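Local coordinates for periplasmic binding protein (Veillonella parvula, PDB 4OVK) that probably binds a solute outside the cytoplasmic membrane and delivers it to an ABC transporter, at residues A[72-77]-A[318-323]. Numbering follows the deposited sequence.
Sequences KTLAPD and YHYNLT
Leu74 divides its two methyl groups between a pair of tyrosines, Tyr320 and Tyr318. The CD2 methyl of Leu74 sits over one face of the Tyr320 ring in a CH-pi contact, 3.7 Å from the centroid and 27° off the ring normal. It is displaced toward the rim at CG, where CD2 of Leu74 comes to 3.3 Å from CG of Tyr320. On the other branch, CD1 of Leu74 approaches the Tyr318 ring obliquely and lies 3.8 Å from CD2 of Tyr318. Thr73 adds a smaller contact near the phenol end of Tyr320: its CG2 methyl is 3.1 Å from Tyr320 OH, and the two side chains cross at about a right angle. With CG of Tyr320 anti to the backbone N (chi1 -170°), the ring extends past Leu74 as far as Thr73. No hydrogen bond joins the two segments. Both phenols instead find carboxylates elsewhere: Tyr320 OH hydrogen-bonds Glu326 of helix 324-331, and Tyr318 OH hydrogen-bonds Glu284. Were Tyr320 replaced by an alanine, the CD2 methyl of Leu74 would probably lose its aromatic neighbour and the Glu326 carboxylate its phenol partner. Further out, Tyr46 and Tyr314 both touch Leu74 and meet the Tyr318 ring, Tyr314 edge-to-face, while backbone hydrogen bonding to Tyr314 also holds Tyr320. This largely apolar packing joins helix 71-74, from the chain region forming the sheet with strands 34-36 and 104-108, to the 306-318/324-331 connection, which follows the sheet with strands 180-184 and 233-236, consistent with a two-lobed periplasmic binding protein fold.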
loop_
_atom_site.group_PDB
_atom_site.type_symbol
_atom_site.label_atom_id
_atom_site.label_comp_id
_atom_site.label_asym_id
_atom_site.label_seq_id
_atom_site.Cartn_x
_atom_site.Cartn_y
_atom_site.Cartn_z
ATOM N N LYS A 72 3.393 2.921 13.896
ATOM C CA LYS A 72 3.559 3.651 15.169
ATOM C C LYS A 72 4.517 2.936 16.131
ATOM O O LYS A 72 5.307 3.574 16.819
ATOM C CB LYS A 72 2.216 3.877 15.874
ATOM C CG LYS A 72 2.344 4.785 17.093
ATOM C CD LYS A 72 0.992 5.224 17.619
ATOM C CE LYS A 72 1.133 6.041 18.898
ATOM N NZ LYS A 72 1.817 7.351 18.684
ATOM N N THR A 73 4.463 1.612 16.152
ATOM C CA THR A 73 5.370 0.815 16.978
ATOM C C THR A 73 6.781 0.797 16.424
ATOM O O THR A 73 7.749 0.937 17.177
ATOM C CB THR A 73 4.875 -0.627 17.075
ATOM O OG1 THR A 73 3.576 -0.620 17.655
ATOM C CG2 THR A 73 5.799 -1.470 17.926
ATOM N N LEU A 74 6.899 0.638 15.107
ATOM C CA LEU A 74 8.207 0.639 14.452
ATOM C C LEU A 74 8.936 1.967 14.575
ATOM O O LEU A 74 10.151 1.984 14.666
ATOM C CB LEU A 74 8.081 0.336 12.965
ATOM C CG LEU A 74 7.385 -0.949 12.559
ATOM C CD1 LEU A 74 7.251 -1.009 11.057
ATOM C CD2 LEU A 74 8.150 -2.135 13.090
ATOM N N ALA A 75 8.191 3.066 14.543
ATOM C CA ALA A 75 8.773 4.394 14.405
ATOM C C ALA A 75 8.135 5.387 15.383
ATOM O O ALA A 75 7.461 6.327 14.960
ATOM C CB ALA A 75 8.600 4.860 12.967
ATOM N N PRO A 76 8.346 5.176 16.697
ATOM C CA PRO A 76 7.748 6.049 17.710
ATOM C C PRO A 76 8.095 7.537 17.532
ATOM O O PRO A 76 7.273 8.395 17.842
ATOM C CB PRO A 76 8.287 5.483 19.044
ATOM C CG PRO A 76 9.428 4.598 18.680
ATOM C CD PRO A 76 9.105 4.067 17.314
ATOM N N ASP A 77 9.274 7.843 17.001
ATOM C CA ASP A 77 9.704 9.247 16.871
ATOM C C ASP A 77 8.875 10.072 15.866
ATOM O O ASP A 77 8.816 11.297 15.983
ATOM C CB ASP A 77 11.186 9.337 16.495
ATOM C CG ASP A 77 12.108 8.745 17.545
ATOM O OD1 ASP A 77 11.653 8.398 18.662
ATOM O OD2 ASP A 77 13.305 8.613 17.232
ATOM N N TYR A 318 13.294 -3.738 8.504
ATOM C CA TYR A 318 12.971 -2.800 9.581
ATOM C C TYR A 318 13.724 -3.110 10.889
ATOM O O TYR A 318 13.618 -2.348 11.847
ATOM C CB TYR A 318 11.480 -2.803 9.890
ATOM C CG TYR A 318 10.521 -2.686 8.731
ATOM C CD1 TYR A 318 10.831 -1.974 7.583
ATOM C CD2 TYR A 318 9.261 -3.253 8.809
ATOM C CE1 TYR A 318 9.925 -1.856 6.542
ATOM C CE2 TYR A 318 8.349 -3.134 7.783
ATOM C CZ TYR A 318 8.678 -2.420 6.649
ATOM O OH TYR A 318 7.779 -2.301 5.619
ATOM N N HIS A 319 14.456 -4.224 10.941
ATOM C CA HIS A 319 15.134 -4.668 12.158
ATOM C C HIS A 319 14.154 -4.758 13.303
ATOM O O HIS A 319 14.435 -4.304 14.413
ATOM C CB HIS A 319 16.316 -3.754 12.534
ATOM C CG HIS A 319 17.303 -3.613 11.432
ATOM N ND1 HIS A 319 18.115 -4.650 11.034
ATOM C CD2 HIS A 319 17.555 -2.590 10.585
ATOM C CE1 HIS A 319 18.845 -4.260 10.005
ATOM N NE2 HIS A 319 18.516 -3.018 9.708
ATOM N N TYR A 320 12.991 -5.337 13.013
ATOM C CA TYR A 320 11.935 -5.467 14.004
ATOM C C TYR A 320 11.420 -6.894 13.943
ATOM O O TYR A 320 11.101 -7.395 12.862
ATOM C CB TYR A 320 10.783 -4.483 13.740
ATOM C CG TYR A 320 9.778 -4.424 14.881
ATOM C CD1 TYR A 320 10.003 -3.601 15.984
ATOM C CD2 TYR A 320 8.621 -5.205 14.875
ATOM C CE1 TYR A 320 9.126 -3.560 17.036
ATOM C CE2 TYR A 320 7.724 -5.154 15.936
ATOM C CZ TYR A 320 7.977 -4.327 17.005
ATOM O OH TYR A 320 7.106 -4.268 18.081
ATOM N N ASN A 321 11.364 -7.535 15.105
ATOM C CA ASN A 321 10.873 -8.911 15.225
ATOM C C ASN A 321 9.447 -8.945 15.763
ATOM O O ASN A 321 9.198 -8.741 16.962
ATOM C CB ASN A 321 11.826 -9.717 16.102
ATOM C CG ASN A 321 13.193 -9.883 15.471
ATOM O OD1 ASN A 321 13.313 -10.014 14.250
ATOM N ND2 ASN A 321 14.239 -9.892 16.299
ATOM N N LEU A 322 8.518 -9.199 14.855
ATOM C CA LEU A 322 7.094 -9.272 15.164
ATOM C C LEU A 322 6.735 -10.385 16.152
ATOM O O LEU A 322 7.208 -11.521 16.023
ATOM C CB LEU A 322 6.315 -9.477 13.882
ATOM C CG LEU A 322 6.273 -8.335 12.858
ATOM C CD1 LEU A 322 5.726 -8.818 11.528
ATOM C CD2 LEU A 322 5.488 -7.142 13.389
ATOM N N THR A 323 5.890 -10.057 17.125
ATOM C CA THR A 323 5.299 -11.069 18.008
ATOM C C THR A 323 4.104 -11.702 17.313
ATOM O O THR A 323 3.584 -11.176 16.326
ATOM C CB THR A 323 4.785 -10.448 19.314
ATOM O OG1 THR A 323 3.718 -9.534 19.017
ATOM C CG2 THR A 323 5.917 -9.699 20.035
#